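Endoglucanase, glycoside hydrolase family 5 protein (Cytophaga hutchinsonii, PDB 5IHS) probably hydrolyses internal beta-1,4-glucosidic bonds of cellulose, and is probably among the endoglucanases needed for growth on crystalline cellulose. Local coordinates at residues I154-N159 and T218-P223; I191-R196 and Q213-T218. All coordinates share one frame; numbering follows the deposited sequence.

Interaction 1: residues I154-N159 and T218-P223; sequences IYEVYN and TLHFYP
N159 and T218 mark the closest backbone approach, with their CA atoms 7.9 Å apart, too far for main-chain pairing; strand 191-193 lies between strands 153-156 and 215-221. The meeting is made by side chains, the carbonyl of N159 and a water. E156 and H220 reach toward each other tip to tip, the glutamate chain extended with CG anti to the backbone N (chi1 176°). Its OE2 stops 4.0 Å from H220 NE2, the carboxylate and imidazole planes 81° apart, and both atoms are hydrogen-bonded to T247 OG1. N159 comes across the imidazole at about a right angle: its OD1 lies in the ring plane, at the edge, 3.1 Å from H220 CE1, while the amide plane is turned 42° from the ring.

This is the catalytic end of a TIM barrel of glycoside hydrolase family 5, where the Asn-Glu pair after the fourth strand normally supplies the acid/base glutamate and the seventh strand the nucleophile; E160 and E248 fit these roles. H220 ND1 is hydrogen-bonded to E160 OE2, and Y222 OH to E248 OE2, so H220 on strand 215-221 and Y222 just after it each hold one likely catalytic carboxylate.

A water sits between E156, N159 and T218. It can also donate to E156 OE2, at 2.7 Å. N159 O, at 2.9 Å, is another acceptor; with more of these in reach than protons, the water need not serve all at once. T218 OG1 is hydrogen-bonded to it at 2.7 Å, the direction open. R85 forms a salt bridge with E156 OE1, restraining the carboxylate.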
loop_
_atom_site.group_PDB
_atom_site.type_symbol
_atom_site.label_atom_id
_atom_site.label_comp_id
_atom_site.label_asym_id
_atom_site.label_seq_id
_atom_site.Cartn_x
_atom_site.Cartn_y
_atom_site.Cartn_z
ATOM N N ILE A 154 -2.142 5.871 6.813
ATOM C CA ILE A 154 -2.046 6.301 5.420
ATOM C C ILE A 154 -3.317 5.812 4.725
ATOM O O ILE A 154 -3.697 4.648 4.879
ATOM C CB ILE A 154 -0.798 5.686 4.746
ATOM C CG1 ILE A 154 0.482 6.118 5.476
ATOM C CG2 ILE A 154 -0.744 6.046 3.263
ATOM C CD1 ILE A 154 1.686 5.258 5.142
ATOM N N TYR A 155 -3.997 6.699 3.996
ATOM C CA TYR A 155 -5.222 6.335 3.294
ATOM C C TYR A 155 -4.927 6.075 1.822
ATOM O O TYR A 155 -4.170 6.821 1.201
ATOM C CB TYR A 155 -6.262 7.450 3.387
ATOM C CG TYR A 155 -6.600 7.877 4.792
ATOM C CD1 TYR A 155 -7.583 7.230 5.521
ATOM C CD2 TYR A 155 -5.943 8.938 5.389
ATOM C CE1 TYR A 155 -7.901 7.632 6.808
ATOM C CE2 TYR A 155 -6.256 9.351 6.676
ATOM C CZ TYR A 155 -7.234 8.696 7.378
ATOM O OH TYR A 155 -7.560 9.070 8.664
ATOM N N GLU A 156 -5.556 5.047 1.247
ATOM C CA GLU A 156 -5.420 4.715 -0.173
ATOM C C GLU A 156 -6.837 4.577 -0.729
ATOM O O GLU A 156 -7.529 3.584 -0.492
ATOM C CB GLU A 156 -4.567 3.462 -0.349
ATOM C CG GLU A 156 -4.461 3.010 -1.796
ATOM C CD GLU A 156 -3.596 1.779 -1.994
ATOM O OE1 GLU A 156 -3.168 1.157 -0.996
ATOM O OE2 GLU A 156 -3.332 1.440 -3.184
ATOM N N VAL A 157 -7.289 5.608 -1.452
ATOM C CA VAL A 157 -8.720 5.765 -1.727
ATOM C C VAL A 157 -9.239 5.007 -2.940
ATOM O O VAL A 157 -10.462 4.878 -3.088
ATOM C CB VAL A 157 -9.110 7.253 -1.836
ATOM C CG1 VAL A 157 -8.824 7.971 -0.517
ATOM C CG2 VAL A 157 -8.414 7.944 -3.003
ATOM N N TYR A 158 -8.365 4.491 -3.800
ATOM C CA TYR A 158 -8.825 3.824 -5.029
ATOM C C TYR A 158 -7.673 2.954 -5.554
ATOM O O TYR A 158 -6.881 3.410 -6.379
ATOM C CB TYR A 158 -9.245 4.864 -6.062
ATOM C CG TYR A 158 -9.989 4.359 -7.286
ATOM C CD1 TYR A 158 -9.999 3.016 -7.640
ATOM C CD2 TYR A 158 -10.684 5.252 -8.095
ATOM C CE1 TYR A 158 -10.674 2.584 -8.771
ATOM C CE2 TYR A 158 -11.361 4.830 -9.220
ATOM C CZ TYR A 158 -11.351 3.494 -9.555
ATOM O OH TYR A 158 -12.005 3.021 -10.670
ATOM N N ASN A 159 -7.622 1.691 -5.107
ATOM C CA ASN A 159 -6.536 0.778 -5.456
ATOM C C ASN A 159 -6.078 0.875 -6.912
ATOM O O ASN A 159 -4.936 1.283 -7.177
ATOM C CB ASN A 159 -6.995 -0.647 -5.146
ATOM C CG ASN A 159 -6.033 -1.699 -5.657
ATOM O OD1 ASN A 159 -4.831 -1.586 -5.463
ATOM N ND2 ASN A 159 -6.549 -2.720 -6.339
ATOM N N THR A 218 -0.374 6.545 -6.764
ATOM C CA THR A 218 -0.042 5.130 -6.780
ATOM C C THR A 218 0.678 4.708 -8.050
ATOM O O THR A 218 0.235 5.021 -9.157
ATOM C CB THR A 218 -1.328 4.317 -6.687
ATOM O OG1 THR A 218 -2.107 4.845 -5.616
ATOM C CG2 THR A 218 -1.035 2.845 -6.461
ATOM N N LEU A 219 1.721 3.892 -7.869
ATOM C CA LEU A 219 2.351 3.127 -8.934
ATOM C C LEU A 219 2.337 1.653 -8.539
ATOM O O LEU A 219 2.804 1.302 -7.450
ATOM C CB LEU A 219 3.799 3.578 -9.136
ATOM C CG LEU A 219 4.597 2.820 -10.194
ATOM C CD1 LEU A 219 4.029 3.081 -11.568
ATOM C CD2 LEU A 219 6.062 3.209 -10.125
ATOM N N HIS A 220 1.793 0.794 -9.404
ATOM C CA HIS A 220 1.827 -0.654 -9.212
ATOM C C HIS A 220 2.590 -1.303 -10.353
ATOM O O HIS A 220 2.334 -1.000 -11.523
ATOM C CB HIS A 220 0.424 -1.248 -9.195
ATOM C CG HIS A 220 -0.328 -0.946 -7.945
ATOM N ND1 HIS A 220 -1.601 -1.412 -7.707
ATOM C CD2 HIS A 220 0.025 -0.236 -6.847
ATOM C CE1 HIS A 220 -2.001 -1.002 -6.515
ATOM N NE2 HIS A 220 -1.028 -0.294 -5.976
ATOM N N PHE A 221 3.496 -2.227 -10.029
ATOM C CA PHE A 221 4.254 -2.928 -11.055
ATOM C C PHE A 221 4.372 -4.405 -10.710
ATOM O O PHE A 221 4.401 -4.797 -9.538
ATOM C CB PHE A 221 5.649 -2.305 -11.275
ATOM C CG PHE A 221 6.611 -2.539 -10.148
ATOM C CD1 PHE A 221 7.385 -3.692 -10.097
ATOM C CD2 PHE A 221 6.739 -1.621 -9.118
ATOM C CE1 PHE A 221 8.254 -3.928 -9.040
ATOM C CE2 PHE A 221 7.618 -1.855 -8.068
ATOM C CZ PHE A 221 8.362 -3.007 -8.029
ATOM N N TYR A 222 4.493 -5.198 -11.773
ATOM C CA TYR A 222 4.674 -6.646 -11.698
ATOM C C TYR A 222 5.813 -6.935 -12.666
ATOM O O TYR A 222 5.606 -6.830 -13.891
ATOM C CB TYR A 222 3.389 -7.413 -12.032
ATOM C CG TYR A 222 2.455 -7.477 -10.810
ATOM C CD1 TYR A 222 1.677 -6.397 -10.425
ATOM C CD2 TYR A 222 2.411 -8.626 -10.006
ATOM C CE1 TYR A 222 0.893 -6.446 -9.268
ATOM C CE2 TYR A 222 1.629 -8.680 -8.865
ATOM C CZ TYR A 222 0.869 -7.594 -8.502
ATOM O OH TYR A 222 0.102 -7.697 -7.365
ATOM N N PRO A 223 7.018 -7.247 -12.173
ATOM C CA PRO A 223 8.236 -7.192 -13.014
ATOM C C PRO A 223 8.337 -8.263 -14.082
ATOM O O PRO A 223 9.190 -8.140 -14.972
ATOM C CB PRO A 223 9.367 -7.342 -11.987
ATOM C CG PRO A 223 8.730 -8.100 -10.868
ATOM C CD PRO A 223 7.327 -7.590 -10.780
HETATM O O HOH W 1 -4.113 3.111 -5.108
#

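Interaction 2: residues I191-R196 and Q213-T218; sequences IVVGTR and QNIMYT
T195 and T218 close the C-terminal end of a parallel strand pair in which V193 and M216 form the middle. Four backbone bonds form the ladder: I191 N to N214 O at 3.1 Å, M216 N to I191 O, V193 N to M216 O, and T218 N to V193 O, each of the last three 2.9 Å long. The final N-H approaches V193 O from 48° above the carbonyl plane rather than along a lone pair. The strand axes cross at -36°. Where the regular ladder ends, T195 takes over with its side chain: its OG1, set between the backbone N and the carbonyl carbon (chi1 60°), donates to T218 O over 3.1 Å.

On one face of the sheet the V193 and I215 side chains cross obliquely, CG2 to CG2 at 3.9 Å, and I215 CD1 turns back to I191 CB at the same distance. Y217 stands beside them. On the other face V192 CG1, anti to the backbone N, presses against T218 OG1 at 3.3 Å.

The next shell explains the two faces. Helix 167-185 covers I191, V193 and I215, with W167 and A175 on V193 and I179 on I215, while A205 of helix 202-207 packs on T195 and Y217. V192 and T218 point instead into the barrel, where T247 of strand 244-249 meets both. This is a neighbouring strand pair of the barrel, joined by a connection carrying two short helices. The outer face is thus largely hydrocarbon packed on helices, though the hydroxyl of Y217 is hydrogen-bonded to I210 N. T195 OG1 satisfies a backbone oxygen, whereas T218 OG1 is hydrogen-bonded to a water inside the barrel, so that little of the burial depends on charge.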
loop_
_atom_site.group_PDB
_atom_site.type_symbol
_atom_site.label_atom_id
_atom_site.label_comp_id
_atom_site.label_asym_id
_atom_site.label_seq_id
_atom_site.Cartn_x
_atom_site.Cartn_y
_atom_site.Cartn_z
ATOM N N ILE A 191 -2.665 10.805 1.916
ATOM C CA ILE A 191 -3.672 10.148 1.100
ATOM C C ILE A 191 -3.035 9.820 -0.246
ATOM O O ILE A 191 -2.470 10.707 -0.898
ATOM C CB ILE A 191 -4.916 11.039 0.921
ATOM C CG1 ILE A 191 -5.513 11.430 2.279
ATOM C CG2 ILE A 191 -5.934 10.338 0.050
ATOM C CD1 ILE A 191 -6.554 12.541 2.188
ATOM N N VAL A 192 -3.131 8.549 -0.650
ATOM C CA VAL A 192 -2.534 8.046 -1.887
ATOM C C VAL A 192 -3.666 7.760 -2.865
ATOM O O VAL A 192 -4.637 7.078 -2.512
ATOM C CB VAL A 192 -1.702 6.771 -1.652
ATOM C CG1 VAL A 192 -0.967 6.383 -2.924
ATOM C CG2 VAL A 192 -0.733 6.925 -0.467
ATOM N N VAL A 193 -3.532 8.259 -4.098
ATOM C CA VAL A 193 -4.583 8.204 -5.106
ATOM C C VAL A 193 -4.136 7.371 -6.305
ATOM O O VAL A 193 -3.100 7.657 -6.923
ATOM C CB VAL A 193 -4.984 9.619 -5.563
ATOM C CG1 VAL A 193 -6.108 9.539 -6.598
ATOM C CG2 VAL A 193 -5.384 10.491 -4.378
ATOM N N GLY A 194 -4.963 6.374 -6.657
ATOM C CA GLY A 194 -4.681 5.508 -7.781
ATOM C C GLY A 194 -4.752 6.211 -9.120
ATOM O O GLY A 194 -5.304 7.300 -9.260
ATOM N N THR A 195 -4.163 5.553 -10.122
ATOM C CA THR A 195 -4.008 6.129 -11.449
ATOM C C THR A 195 -4.524 5.156 -12.521
ATOM O O THR A 195 -4.797 3.974 -12.264
ATOM C CB THR A 195 -2.543 6.596 -11.666
ATOM O OG1 THR A 195 -1.633 5.497 -11.537
ATOM C CG2 THR A 195 -2.166 7.716 -10.680
ATOM N N ARG A 196 -4.703 5.676 -13.737
ATOM C CA ARG A 196 -5.314 4.884 -14.797
ATOM C C ARG A 196 -4.454 3.665 -15.147
ATOM O O ARG A 196 -3.225 3.656 -14.981
ATOM C CB ARG A 196 -5.567 5.765 -16.032
ATOM C CG ARG A 196 -6.397 5.097 -17.132
ATOM C CD ARG A 196 -6.874 6.073 -18.166
ATOM N NE ARG A 196 -5.832 6.563 -19.055
ATOM C CZ ARG A 196 -5.465 5.981 -20.191
ATOM N NH1 ARG A 196 -6.011 4.832 -20.583
ATOM N NH2 ARG A 196 -4.542 6.556 -20.954
ATOM N N GLN A 213 -2.718 19.397 0.184
ATOM C CA GLN A 213 -1.594 18.983 1.007
ATOM C C GLN A 213 -1.520 17.465 1.172
ATOM O O GLN A 213 -2.534 16.798 1.371
ATOM C CB GLN A 213 -1.764 19.635 2.377
ATOM C CG GLN A 213 -0.624 19.415 3.340
ATOM C CD GLN A 213 0.617 20.206 2.968
ATOM O OE1 GLN A 213 0.523 21.327 2.455
ATOM N NE2 GLN A 213 1.790 19.623 3.224
ATOM N N ASN A 214 -0.290 16.929 1.132
ATOM C CA ASN A 214 0.011 15.553 1.543
ATOM C C ASN A 214 -0.755 14.504 0.736
ATOM O O ASN A 214 -1.278 13.528 1.284
ATOM C CB ASN A 214 -0.167 15.386 3.050
ATOM C CG ASN A 214 0.802 16.238 3.823
ATOM O OD1 ASN A 214 1.744 16.795 3.256
ATOM N ND2 ASN A 214 0.580 16.355 5.118
ATOM N N ILE A 215 -0.747 14.684 -0.592
ATOM C CA ILE A 215 -1.282 13.723 -1.554
ATOM C C ILE A 215 -0.119 13.062 -2.293
ATOM O O ILE A 215 0.826 13.737 -2.726
ATOM C CB ILE A 215 -2.234 14.400 -2.563
ATOM C CG1 ILE A 215 -3.315 15.223 -1.861
ATOM C CG2 ILE A 215 -2.855 13.360 -3.504
ATOM C CD1 ILE A 215 -4.192 14.443 -0.902
ATOM N N MET A 216 -0.195 11.742 -2.436
ATOM C CA MET A 216 0.718 10.968 -3.262
ATOM C C MET A 216 -0.089 10.173 -4.276
ATOM O O MET A 216 -1.314 10.061 -4.175
ATOM C CB MET A 216 1.565 10.020 -2.400
ATOM C CG MET A 216 2.339 10.730 -1.299
ATOM S SD MET A 216 3.316 9.634 -0.255
ATOM C CE MET A 216 4.775 9.431 -1.261
ATOM N N TYR A 217 0.615 9.580 -5.242
ATOM C CA TYR A 217 -0.018 8.889 -6.360
ATOM C C TYR A 217 0.526 7.475 -6.479
ATOM O O TYR A 217 1.726 7.233 -6.312
ATOM C CB TYR A 217 0.168 9.694 -7.664
ATOM C CG TYR A 217 -0.367 11.098 -7.490
ATOM C CD1 TYR A 217 0.430 12.086 -6.955
ATOM C CD2 TYR A 217 -1.683 11.415 -7.787
ATOM C CE1 TYR A 217 -0.059 13.361 -6.728
ATOM C CE2 TYR A 217 -2.183 12.688 -7.580
ATOM C CZ TYR A 217 -1.367 13.659 -7.045
ATOM O OH TYR A 217 -1.870 14.924 -6.831
ATOM N N THR A 218 -0.374 6.545 -6.764
ATOM C CA THR A 218 -0.042 5.130 -6.780
ATOM C C THR A 218 0.678 4.708 -8.050
ATOM O O THR A 218 0.235 5.021 -9.157
ATOM C CB THR A 218 -1.328 4.317 -6.687
ATOM O OG1 THR A 218 -2.107 4.845 -5.616
ATOM C CG2 THR A 218 -1.035 2.845 -6.461
#

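Both interactions are buried and share T218, yet they lie at different levels of one barrel, their centres about 8 Å apart. Interaction 2 is the ladder between adjacent strands 191-193 and 215-221; interaction 1 spans the barrel interior between 153-156 and 215-221, with 191-193 lying between those two strands. That middle strand joins them directly, for V192 also pairs with Y155 and V157 through probable backbone hydrogen bonds. The chemistry shifts accordingly: backbone bonds and aliphatic packing against helices in interaction 2, polar side chains and a bridging water near the likely active site in interaction 1. T218 contributes its backbone to one and its hydroxyl to both.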